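Local atomic coordinates of SLT domain-containing protein (Bdellovibrio bacteriovorus HD100, PDB entry 6TAB), a protein that acts as a lysozyme of altered substrate specificity, which probably cleaves peptidoglycan and helps the periplasmic predator leave its prey cell. Residues Y131-F142 and S242-C253; I172-C182 and C199-W207. All coordinates share one frame; numbering follows the deposited sequence.

Contact 1 (Y131-F142 and S242-C253)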
loop_
_atom_site.group_PDB
_atom_site.type_symbol
_atom_site.label_atom_id
_atom_site.label_comp_id
_atom_site.label_asym_id
_atom_site.label_seq_id
_atom_site.Cartn_x
_atom_site.Cartn_y
_atom_site.Cartn_z
ATOM N N TYR A 131 2.615 -2.685 11.379
ATOM C CA TYR A 131 1.259 -2.769 10.820
ATOM C C TYR A 131 1.276 -2.404 9.316
ATOM O O TYR A 131 0.764 -3.131 8.452
ATOM C CB TYR A 131 0.292 -1.840 11.616
ATOM C CG TYR A 131 -1.091 -1.815 11.002
ATOM C CD1 TYR A 131 -2.001 -2.837 11.229
ATOM C CD2 TYR A 131 -1.496 -0.789 10.158
ATOM C CE1 TYR A 131 -3.237 -2.898 10.599
ATOM C CE2 TYR A 131 -2.743 -0.795 9.557
ATOM C CZ TYR A 131 -3.624 -1.849 9.762
ATOM O OH TYR A 131 -4.840 -1.881 9.115
ATOM N N TRP A 132 1.840 -1.217 9.017
ATOM C CA TRP A 132 1.803 -0.714 7.625
ATOM C C TRP A 132 2.636 -1.592 6.684
ATOM O O TRP A 132 2.244 -1.777 5.510
ATOM C CB TRP A 132 2.149 0.794 7.546
ATOM C CG TRP A 132 0.944 1.614 7.917
ATOM C CD1 TRP A 132 0.696 2.233 9.115
ATOM C CD2 TRP A 132 -0.276 1.743 7.159
ATOM N NE1 TRP A 132 -0.567 2.794 9.128
ATOM C CE2 TRP A 132 -1.187 2.521 7.925
ATOM C CE3 TRP A 132 -0.655 1.326 5.883
ATOM C CZ2 TRP A 132 -2.482 2.766 7.473
ATOM C CZ3 TRP A 132 -1.911 1.640 5.418
ATOM C CH2 TRP A 132 -2.819 2.348 6.206
ATOM N N ALA A 133 3.786 -2.107 7.148
ATOM C CA ALA A 133 4.543 -3.078 6.285
ATOM C C ALA A 133 3.699 -4.342 5.978
ATOM O O ALA A 133 3.684 -4.813 4.834
ATOM C CB ALA A 133 5.874 -3.410 6.888
ATOM N N PHE A 134 2.957 -4.851 6.970
ATOM C CA PHE A 134 2.088 -5.996 6.753
ATOM C C PHE A 134 0.977 -5.655 5.741
ATOM O O PHE A 134 0.684 -6.404 4.770
ATOM C CB PHE A 134 1.489 -6.519 8.065
ATOM C CG PHE A 134 0.645 -7.762 7.862
ATOM C CD1 PHE A 134 -0.696 -7.668 7.500
ATOM C CD2 PHE A 134 1.205 -9.038 7.920
ATOM C CE1 PHE A 134 -1.459 -8.796 7.230
ATOM C CE2 PHE A 134 0.439 -10.168 7.648
ATOM C CZ PHE A 134 -0.885 -10.059 7.292
ATOM N N VAL A 135 0.267 -4.519 5.947
ATOM C CA VAL A 135 -0.826 -4.147 5.025
ATOM C C VAL A 135 -0.297 -3.972 3.585
ATOM O O VAL A 135 -0.895 -4.480 2.615
ATOM C CB VAL A 135 -1.600 -2.908 5.508
ATOM C CG1 VAL A 135 -2.572 -2.401 4.449
ATOM C CG2 VAL A 135 -2.337 -3.216 6.812
ATOM N N LEU A 136 0.852 -3.285 3.428
ATOM C CA LEU A 136 1.457 -3.179 2.094
ATOM C C LEU A 136 1.709 -4.572 1.492
ATOM O O LEU A 136 1.448 -4.788 0.270
ATOM C CB LEU A 136 2.774 -2.381 2.164
ATOM C CG LEU A 136 2.666 -0.873 2.210
ATOM C CD1 LEU A 136 3.995 -0.259 2.635
ATOM C CD2 LEU A 136 2.240 -0.303 0.847
ATOM N N SER A 137 2.192 -5.549 2.290
ATOM C CA SER A 137 2.471 -6.917 1.778
ATOM C C SER A 137 1.171 -7.596 1.330
ATOM O O SER A 137 1.196 -8.398 0.365
ATOM C CB SER A 137 3.283 -7.748 2.765
ATOM O OG SER A 137 2.510 -8.252 3.864
ATOM N N SER A 138 0.042 -7.327 2.017
ATOM C CA SER A 138 -1.254 -7.888 1.633
ATOM C C SER A 138 -1.745 -7.282 0.309
ATOM O O SER A 138 -2.386 -7.967 -0.520
ATOM C CB SER A 138 -2.291 -7.824 2.749
ATOM O OG SER A 138 -2.774 -6.522 2.997
ATOM N N MET A 139 -1.486 -5.975 0.111
ATOM C CA MET A 139 -1.826 -5.326 -1.174
ATOM C C MET A 139 -0.980 -5.930 -2.320
ATOM O O MET A 139 -1.509 -6.199 -3.423
ATOM C CB MET A 139 -1.630 -3.808 -1.059
ATOM C CG MET A 139 -2.566 -3.156 -0.028
ATOM S SD MET A 139 -2.000 -1.482 0.496
ATOM C CE MET A 139 -2.020 -0.639 -1.089
ATOM N N VAL A 140 0.324 -6.123 -2.076
ATOM C CA VAL A 140 1.222 -6.772 -3.078
ATOM C C VAL A 140 0.692 -8.173 -3.443
ATOM O O VAL A 140 0.699 -8.538 -4.638
ATOM C CB VAL A 140 2.671 -6.793 -2.561
ATOM C CG1 VAL A 140 3.551 -7.681 -3.452
ATOM C CG2 VAL A 140 3.260 -5.376 -2.424
ATOM N N ARG A 141 0.255 -8.946 -2.442
ATOM C CA ARG A 141 -0.254 -10.316 -2.697
ATOM C C ARG A 141 -1.323 -10.269 -3.799
ATOM O O ARG A 141 -1.288 -11.094 -4.729
ATOM C CB ARG A 141 -0.856 -10.943 -1.424
ATOM C CG ARG A 141 -1.727 -12.187 -1.620
ATOM C CD ARG A 141 -1.089 -13.390 -2.267
ATOM N NE ARG A 141 -2.107 -14.435 -2.475
ATOM C CZ ARG A 141 -2.863 -14.568 -3.562
ATOM N NH1 ARG A 141 -2.775 -13.686 -4.552
ATOM N NH2 ARG A 141 -3.695 -15.605 -3.641
ATOM N N PHE A 142 -2.264 -9.316 -3.701
ATOM C CA PHE A 142 -3.419 -9.294 -4.643
ATOM C C PHE A 142 -3.161 -8.477 -5.918
ATOM O O PHE A 142 -3.843 -8.730 -6.925
ATOM C CB PHE A 142 -4.724 -8.897 -3.926
ATOM C CG PHE A 142 -5.197 -9.966 -2.970
ATOM C CD1 PHE A 142 -5.673 -11.191 -3.449
ATOM C CD2 PHE A 142 -5.022 -9.826 -1.603
ATOM C CE1 PHE A 142 -6.046 -12.191 -2.564
ATOM C CE2 PHE A 142 -5.402 -10.821 -0.725
ATOM C CZ PHE A 142 -5.889 -12.017 -1.213
ATOM N N SER A 242 -10.055 -10.489 2.143
ATOM C CA SER A 242 -8.843 -11.028 2.721
ATOM C C SER A 242 -7.979 -9.951 3.389
ATOM O O SER A 242 -7.495 -10.142 4.503
ATOM C CB SER A 242 -8.021 -11.801 1.692
ATOM O OG SER A 242 -8.712 -12.939 1.181
ATOM N N ILE A 243 -7.787 -8.813 2.719
ATOM C CA ILE A 243 -6.998 -7.718 3.305
ATOM C C ILE A 243 -7.625 -7.283 4.639
ATOM O O ILE A 243 -6.910 -7.118 5.658
ATOM C CB ILE A 243 -6.846 -6.547 2.302
ATOM C CG1 ILE A 243 -5.958 -6.969 1.123
ATOM C CG2 ILE A 243 -6.261 -5.295 2.968
ATOM C CD1 ILE A 243 -5.943 -6.031 -0.059
ATOM N N VAL A 244 -8.959 -7.075 4.651
ATOM C CA VAL A 244 -9.637 -6.628 5.897
ATOM C C VAL A 244 -9.509 -7.698 7.006
ATOM O O VAL A 244 -9.222 -7.373 8.148
ATOM C CB VAL A 244 -11.127 -6.309 5.642
ATOM C CG1 VAL A 244 -11.944 -6.171 6.928
ATOM C CG2 VAL A 244 -11.273 -5.066 4.797
ATOM N N SER A 245 -9.755 -8.993 6.663
ATOM C CA SER A 245 -9.709 -10.090 7.634
ATOM C C SER A 245 -8.300 -10.229 8.246
ATOM O O SER A 245 -8.125 -10.334 9.479
ATOM C CB SER A 245 -10.163 -11.403 7.019
ATOM O OG SER A 245 -10.241 -12.424 8.010
ATOM N N TRP A 246 -7.279 -10.255 7.382
ATOM C CA TRP A 246 -5.904 -10.446 7.868
ATOM C C TRP A 246 -5.484 -9.275 8.767
ATOM O O TRP A 246 -4.845 -9.481 9.797
ATOM C CB TRP A 246 -4.934 -10.663 6.715
ATOM C CG TRP A 246 -5.181 -11.887 5.864
ATOM C CD1 TRP A 246 -5.979 -12.958 6.122
ATOM C CD2 TRP A 246 -4.674 -12.092 4.535
ATOM N NE1 TRP A 246 -5.987 -13.831 5.049
ATOM C CE2 TRP A 246 -5.185 -13.320 4.056
ATOM C CE3 TRP A 246 -3.894 -11.309 3.683
ATOM C CZ2 TRP A 246 -4.883 -13.800 2.783
ATOM C CZ3 TRP A 246 -3.570 -11.798 2.435
ATOM C CH2 TRP A 246 -4.050 -13.040 1.996
ATOM N N SER A 247 -5.823 -8.034 8.380
ATOM C CA SER A 247 -5.515 -6.831 9.185
ATOM C C SER A 247 -6.145 -6.912 10.588
ATOM O O SER A 247 -5.469 -6.766 11.623
ATOM C CB SER A 247 -5.995 -5.590 8.441
ATOM O OG SER A 247 -5.855 -4.406 9.221
ATOM N N GLN A 248 -7.468 -7.165 10.633
ATOM C CA GLN A 248 -8.214 -7.045 11.904
ATOM C C GLN A 248 -7.872 -8.203 12.860
ATOM O O GLN A 248 -8.097 -8.058 14.093
ATOM C CB GLN A 248 -9.704 -6.852 11.645
ATOM C CG GLN A 248 -10.394 -8.126 11.215
ATOM C CD GLN A 248 -11.770 -7.963 10.581
ATOM O OE1 GLN A 248 -12.351 -6.886 10.410
ATOM N NE2 GLN A 248 -12.289 -9.071 10.163
ATOM N N ASN A 249 -7.276 -9.291 12.346
ATOM C CA ASN A 249 -6.883 -10.459 13.176
ATOM C C ASN A 249 -5.394 -10.451 13.569
ATOM O O ASN A 249 -4.950 -11.400 14.260
ATOM C CB ASN A 249 -7.322 -11.754 12.489
ATOM C CG ASN A 249 -8.838 -11.914 12.530
ATOM O OD1 ASN A 249 -9.483 -12.142 11.521
ATOM N ND2 ASN A 249 -9.414 -11.878 13.724
ATOM N N LEU A 250 -4.628 -9.416 13.206
ATOM C CA LEU A 250 -3.289 -9.285 13.722
ATOM C C LEU A 250 -3.364 -9.186 15.258
ATOM O O LEU A 250 -4.240 -8.471 15.802
ATOM C CB LEU A 250 -2.608 -8.051 13.111
ATOM C CG LEU A 250 -2.316 -8.044 11.570
ATOM C CD1 LEU A 250 -1.787 -6.691 11.210
ATOM C CD2 LEU A 250 -1.344 -9.180 11.240
ATOM N N SER A 251 -2.412 -9.814 15.971
ATOM C CA SER A 251 -2.435 -9.841 17.444
ATOM C C SER A 251 -2.421 -8.421 18.025
ATOM O O SER A 251 -3.086 -8.136 19.031
ATOM C CB SER A 251 -1.336 -10.748 18.019
ATOM O OG SER A 251 -0.034 -10.260 17.655
ATOM N N ILE A 252 -1.671 -7.533 17.383
ATOM C CA ILE A 252 -1.559 -6.131 17.859
ATOM C C ILE A 252 -2.870 -5.342 17.694
ATOM O O ILE A 252 -3.038 -4.266 18.327
ATOM C CB ILE A 252 -0.357 -5.404 17.218
ATOM C CG1 ILE A 252 -0.515 -5.255 15.695
ATOM C CG2 ILE A 252 0.948 -6.083 17.650
ATOM C CD1 ILE A 252 0.555 -4.436 15.017
ATOM N N CYS A 253 -3.750 -5.773 16.793
ATOM C CA CYS A 253 -4.984 -5.061 16.429
ATOM C C CYS A 253 -6.192 -5.544 17.249
ATOM O O CYS A 253 -7.165 -4.790 17.435
ATOM C CB CYS A 253 -5.308 -5.227 14.944
ATOM S SG CYS A 253 -4.232 -4.243 13.868
HETATM O O HOH W 1 -4.012 -6.944 5.662
#

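Contact 2 (I172-C182 and C199-W207)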
loop_
_atom_site.group_PDB
_atom_site.type_symbol
_atom_site.label_atom_id
_atom_site.label_comp_id
_atom_site.label_asym_id
_atom_site.label_seq_id
_atom_site.Cartn_x
_atom_site.Cartn_y
_atom_site.Cartn_z
ATOM N N ILE A 172 1.638 0.228 -10.040
ATOM C CA ILE A 172 1.700 1.693 -10.175
ATOM C C ILE A 172 2.061 2.005 -11.625
ATOM O O ILE A 172 2.747 1.223 -12.290
ATOM C CB ILE A 172 2.702 2.291 -9.161
ATOM C CG1 ILE A 172 2.207 2.018 -7.717
ATOM C CG2 ILE A 172 2.974 3.785 -9.411
ATOM C CD1 ILE A 172 3.240 2.265 -6.626
ATOM N N SER A 173 1.608 3.152 -12.129
ATOM C CA SER A 173 1.936 3.618 -13.479
ATOM C C SER A 173 2.797 4.893 -13.441
ATOM O O SER A 173 2.793 5.634 -12.443
ATOM C CB SER A 173 0.677 3.800 -14.338
ATOM O OG SER A 173 -0.357 4.467 -13.644
ATOM N N ILE A 174 3.556 5.125 -14.517
ATOM C CA ILE A 174 4.602 6.141 -14.436
ATOM C C ILE A 174 4.019 7.577 -14.355
ATOM O O ILE A 174 4.544 8.378 -13.563
ATOM C CB ILE A 174 5.645 5.992 -15.549
ATOM C CG1 ILE A 174 6.872 6.864 -15.292
ATOM C CG2 ILE A 174 5.069 6.237 -16.940
ATOM C CD1 ILE A 174 8.091 6.459 -16.111
ATOM N N GLU A 175 2.979 7.922 -15.128
ATOM C CA GLU A 175 2.440 9.301 -15.100
ATOM C C GLU A 175 1.783 9.546 -13.725
ATOM O O GLU A 175 2.061 10.556 -13.031
ATOM C CB GLU A 175 1.516 9.544 -16.302
ATOM C CG GLU A 175 0.975 10.958 -16.397
ATOM C CD GLU A 175 0.251 11.278 -17.693
ATOM O OE1 GLU A 175 -0.778 10.660 -17.973
ATOM O OE2 GLU A 175 0.704 12.182 -18.392
ATOM N N SER A 176 0.844 8.679 -13.339
ATOM C CA SER A 176 0.136 8.881 -12.067
ATOM C C SER A 176 1.109 8.843 -10.884
ATOM O O SER A 176 1.023 9.681 -9.961
ATOM C CB SER A 176 -1.020 7.910 -11.896
ATOM O OG SER A 176 -0.545 6.581 -11.784
ATOM N N GLY A 177 2.069 7.919 -10.895
ATOM C CA GLY A 177 3.050 7.809 -9.798
ATOM C C GLY A 177 3.932 9.048 -9.661
ATOM O O GLY A 177 4.245 9.525 -8.577
ATOM N N ASN A 178 4.432 9.548 -10.792
ATOM C CA ASN A 178 5.374 10.670 -10.750
ATOM C C ASN A 178 4.682 11.965 -10.254
ATOM O O ASN A 178 5.366 12.821 -9.670
ATOM C CB ASN A 178 6.105 10.843 -12.089
ATOM C CG ASN A 178 7.333 9.956 -12.240
ATOM O OD1 ASN A 178 7.779 9.334 -11.257
ATOM N ND2 ASN A 178 7.887 9.921 -13.456
ATOM N N ALA A 179 3.351 12.068 -10.339
ATOM C CA ALA A 179 2.591 13.204 -9.734
ATOM C C ALA A 179 2.670 13.211 -8.188
ATOM O O ALA A 179 2.297 14.207 -7.546
ATOM C CB ALA A 179 1.163 13.155 -10.198
ATOM N N TYR A 180 3.088 12.094 -7.570
ATOM C CA TYR A 180 3.299 12.011 -6.097
ATOM C C TYR A 180 4.765 12.283 -5.696
ATOM O O TYR A 180 5.127 12.178 -4.517
ATOM C CB TYR A 180 2.900 10.635 -5.550
ATOM C CG TYR A 180 1.425 10.320 -5.636
ATOM C CD1 TYR A 180 0.884 9.780 -6.786
ATOM C CD2 TYR A 180 0.564 10.549 -4.566
ATOM C CE1 TYR A 180 -0.467 9.495 -6.890
ATOM C CE2 TYR A 180 -0.797 10.281 -4.664
ATOM C CZ TYR A 180 -1.326 9.749 -5.835
ATOM O OH TYR A 180 -2.654 9.454 -6.000
ATOM N N GLY A 181 5.653 12.531 -6.667
ATOM C CA GLY A 181 7.055 12.824 -6.387
ATOM C C GLY A 181 7.941 11.587 -6.345
ATOM O O GLY A 181 9.021 11.630 -5.788
ATOM N N CYS A 182 7.478 10.484 -6.937
ATOM C CA CYS A 182 8.153 9.187 -6.911
ATOM C C CYS A 182 9.477 9.228 -7.691
ATOM O O CYS A 182 10.373 8.413 -7.377
ATOM C CB CYS A 182 7.200 8.065 -7.361
ATOM S SG CYS A 182 5.807 7.855 -6.197
ATOM N N CYS A 199 7.189 4.391 -3.554
ATOM C CA CYS A 199 6.067 5.120 -4.182
ATOM C C CYS A 199 4.735 4.787 -3.509
ATOM O O CYS A 199 3.915 5.711 -3.239
ATOM C CB CYS A 199 6.014 4.845 -5.690
ATOM S SG CYS A 199 4.903 5.984 -6.592
ATOM N N GLY A 200 4.487 3.510 -3.176
ATOM C CA GLY A 200 3.272 3.168 -2.444
ATOM C C GLY A 200 3.136 3.926 -1.122
ATOM O O GLY A 200 2.032 4.373 -0.755
ATOM N N ILE A 201 4.258 4.048 -0.401
ATOM C CA ILE A 201 4.270 4.827 0.850
ATOM C C ILE A 201 3.872 6.298 0.579
ATOM O O ILE A 201 3.059 6.871 1.335
ATOM C CB ILE A 201 5.618 4.703 1.610
ATOM C CG1 ILE A 201 5.861 3.262 2.082
ATOM C CG2 ILE A 201 5.647 5.669 2.757
ATOM C CD1 ILE A 201 7.293 2.950 2.469
ATOM N N ARG A 202 4.440 6.924 -0.462
ATOM C CA ARG A 202 4.084 8.320 -0.803
ATOM C C ARG A 202 2.575 8.448 -1.086
ATOM O O ARG A 202 1.958 9.478 -0.699
ATOM C CB ARG A 202 4.884 8.842 -2.009
ATOM C CG ARG A 202 6.380 9.029 -1.776
ATOM C CD ARG A 202 7.078 9.543 -3.041
ATOM N NE ARG A 202 8.495 9.817 -2.880
ATOM C CZ ARG A 202 9.041 10.988 -2.544
ATOM N NH1 ARG A 202 8.276 12.017 -2.189
ATOM N NH2 ARG A 202 10.364 11.120 -2.563
ATOM N N ILE A 203 1.957 7.506 -1.799
ATOM C CA ILE A 203 0.540 7.577 -2.167
ATOM C C ILE A 203 -0.340 7.482 -0.908
ATOM O O ILE A 203 -1.251 8.318 -0.688
ATOM C CB ILE A 203 0.190 6.496 -3.216
ATOM C CG1 ILE A 203 0.949 6.720 -4.536
ATOM C CG2 ILE A 203 -1.314 6.414 -3.437
ATOM C CD1 ILE A 203 0.889 5.525 -5.507
ATOM N N LEU A 204 -0.025 6.522 -0.004
ATOM C CA LEU A 204 -0.737 6.394 1.282
ATOM C C LEU A 204 -0.527 7.653 2.153
ATOM O O LEU A 204 -1.468 8.130 2.825
ATOM C CB LEU A 204 -0.298 5.130 2.026
ATOM C CG LEU A 204 -0.695 3.798 1.379
ATOM C CD1 LEU A 204 0.031 2.632 2.037
ATOM C CD2 LEU A 204 -2.216 3.557 1.466
ATOM N N ASP A 205 0.713 8.161 2.198
ATOM C CA ASP A 205 1.032 9.338 3.025
ATOM C C ASP A 205 0.158 10.553 2.618
ATOM O O ASP A 205 -0.257 11.356 3.488
ATOM C CB ASP A 205 2.523 9.701 2.962
ATOM C CG ASP A 205 2.964 10.781 3.932
ATOM O OD1 ASP A 205 3.130 10.440 5.137
ATOM O OD2 ASP A 205 3.170 11.944 3.489
ATOM N N ARG A 206 -0.124 10.712 1.351
ATOM C CA ARG A 206 -0.971 11.795 0.904
ATOM C C ARG A 206 -2.430 11.545 1.275
ATOM O O ARG A 206 -3.020 12.369 1.944
ATOM C CB ARG A 206 -0.889 11.988 -0.617
ATOM C CG ARG A 206 -1.733 13.205 -1.055
ATOM C CD ARG A 206 -2.138 13.301 -2.483
ATOM N NE ARG A 206 -1.055 13.662 -3.330
ATOM C CZ ARG A 206 -1.112 13.759 -4.683
ATOM N NH1 ARG A 206 -2.217 13.502 -5.425
ATOM N NH2 ARG A 206 -0.009 14.063 -5.301
ATOM N N TRP A 207 -3.009 10.412 0.855
ATOM C CA TRP A 207 -4.478 10.248 0.975
ATOM C C TRP A 207 -4.963 9.840 2.376
ATOM O O TRP A 207 -6.039 10.299 2.803
ATOM C CB TRP A 207 -5.038 9.320 -0.094
ATOM C CG TRP A 207 -4.824 9.788 -1.498
ATOM C CD1 TRP A 207 -4.168 9.103 -2.478
ATOM C CD2 TRP A 207 -5.305 10.991 -2.090
ATOM N NE1 TRP A 207 -4.214 9.796 -3.642
ATOM C CE2 TRP A 207 -4.871 10.981 -3.439
ATOM C CE3 TRP A 207 -6.035 12.086 -1.627
ATOM C CZ2 TRP A 207 -5.193 11.980 -4.348
ATOM C CZ3 TRP A 207 -6.328 13.094 -2.525
ATOM C CH2 TRP A 207 -5.899 13.053 -3.856
HETATM O O HOH W 2 5.528 12.599 -1.519
#

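Contact 1 (Y131-F142 and S242-C253)
Tyr131 points its hydroxyl at Ser247: OH donates to Ser247 OG at 2.7 Å, the serine oxygen sitting at the ring edge, and that oxygen is also tied to the backbone O of Phe116. The ring gets there because its CG is anti to the backbone N (chi1 176°), which sends it across the gap from its helix to Ser247. Beside it, Cys253 SG approaches the ring obliquely, 3.7 Å from Tyr131 CE1. Leu250 divides its two methyls: CD1 rests against Tyr131, while CD2 stands over the centre of the Phe134 ring, 3.9 Å from the centroid. Trp246 CB meets the edge of that phenyl. Helices 125-144 and 238-248 run nearly antiparallel (155°), and the pairing joins helix 125-144, within the SLT domain of the lysozyme clan, to the C-terminal part of the chain, where Cys253 is disulfide-bonded to Cys117. Ser138 OG donates to Val135 O, on a lone pair, and accepts from a water that also donates to Ile243 O. Ile243 CG1 and CG2 both lie 3.7 Å from Ser138 OG, and CG1 also meets Phe142 CD2. Phe142 lies near parallel to the Trp246 six-membered ring but slid aside, centroids 5.7 Å apart, and its CZ touches Ser242 CB.

Contact 2 (I172-C182 and C199-W207)
Cys199 opens the contact with a covalent bond, its SG joined to Cys182 SG at 2.1 Å with a torsion of 81° about the S-S bond. Its CB also takes the tip of Ile172, whose CD1 lies 3.9 Å away and reaches the backbone N of Gly200 as well. One turn on, Arg202 stretches out with its chain extended from CG to NE and lays one face of its guanidinium under Gly181 O, 3.3 Å from CZ. The approach is through the face, so no N-H points at that oxygen; instead NH1 donates to a water at the guanidinium edge, and this water donates in turn to Tyr180 O. Gly181, with positive phi, makes the Schellman turn after the helical residues. Ile203 comes next and sets CG1 over the centre of the Tyr180 ring, 3.6 Å from the centroid, while its CD1 packs on Ile172. Arg206 takes the opposite face. Its chain bends at chi3 (-74°), which folds the guanidinium flat onto the tyrosine, planes 24° apart and centres 4.0 Å apart, a cation-pi stack. Trp207 finishes the walk: NE1 donates to Tyr180 OH at 2.8 Å, the oxygen near the indole plane, and the indole carries Arg206 CD over one face. This disulfide-linked turn thus packs onto helix 193-211 within the SLT domain of the lysozyme clan. With an isoleucine on one face, a guanidinium on the other and an indole N-H on its hydroxyl, the Tyr180 ring is probably held in both tilt and rotation; the nearby positive charge probably polarises its pi cloud, and the disulfide keeps the two backbones together at the other end.

Contact 1 is the more buried, a helix pair, with the loop that follows the second helix, lined by aromatic and aliphatic side chains with a few serine hydroxyls, whereas contact 2 is only partly buried and brings two arginines onto its tyrosine and turn at the more exposed side. Each includes a disulfide cysteine, but the bond of contact 2 crosses between its own segments, while that of contact 1 leads out to Cys117. Centred about 20 Å apart, on opposite sides of the chain's centre, they still meet through helices 125-144 and 193-211: Leu136 CD2 packs on Leu204 CD1 at 3.9 Å, with Trp132 and Ile201 alongside. In sequence, contact 2 lies between the segments of contact 1.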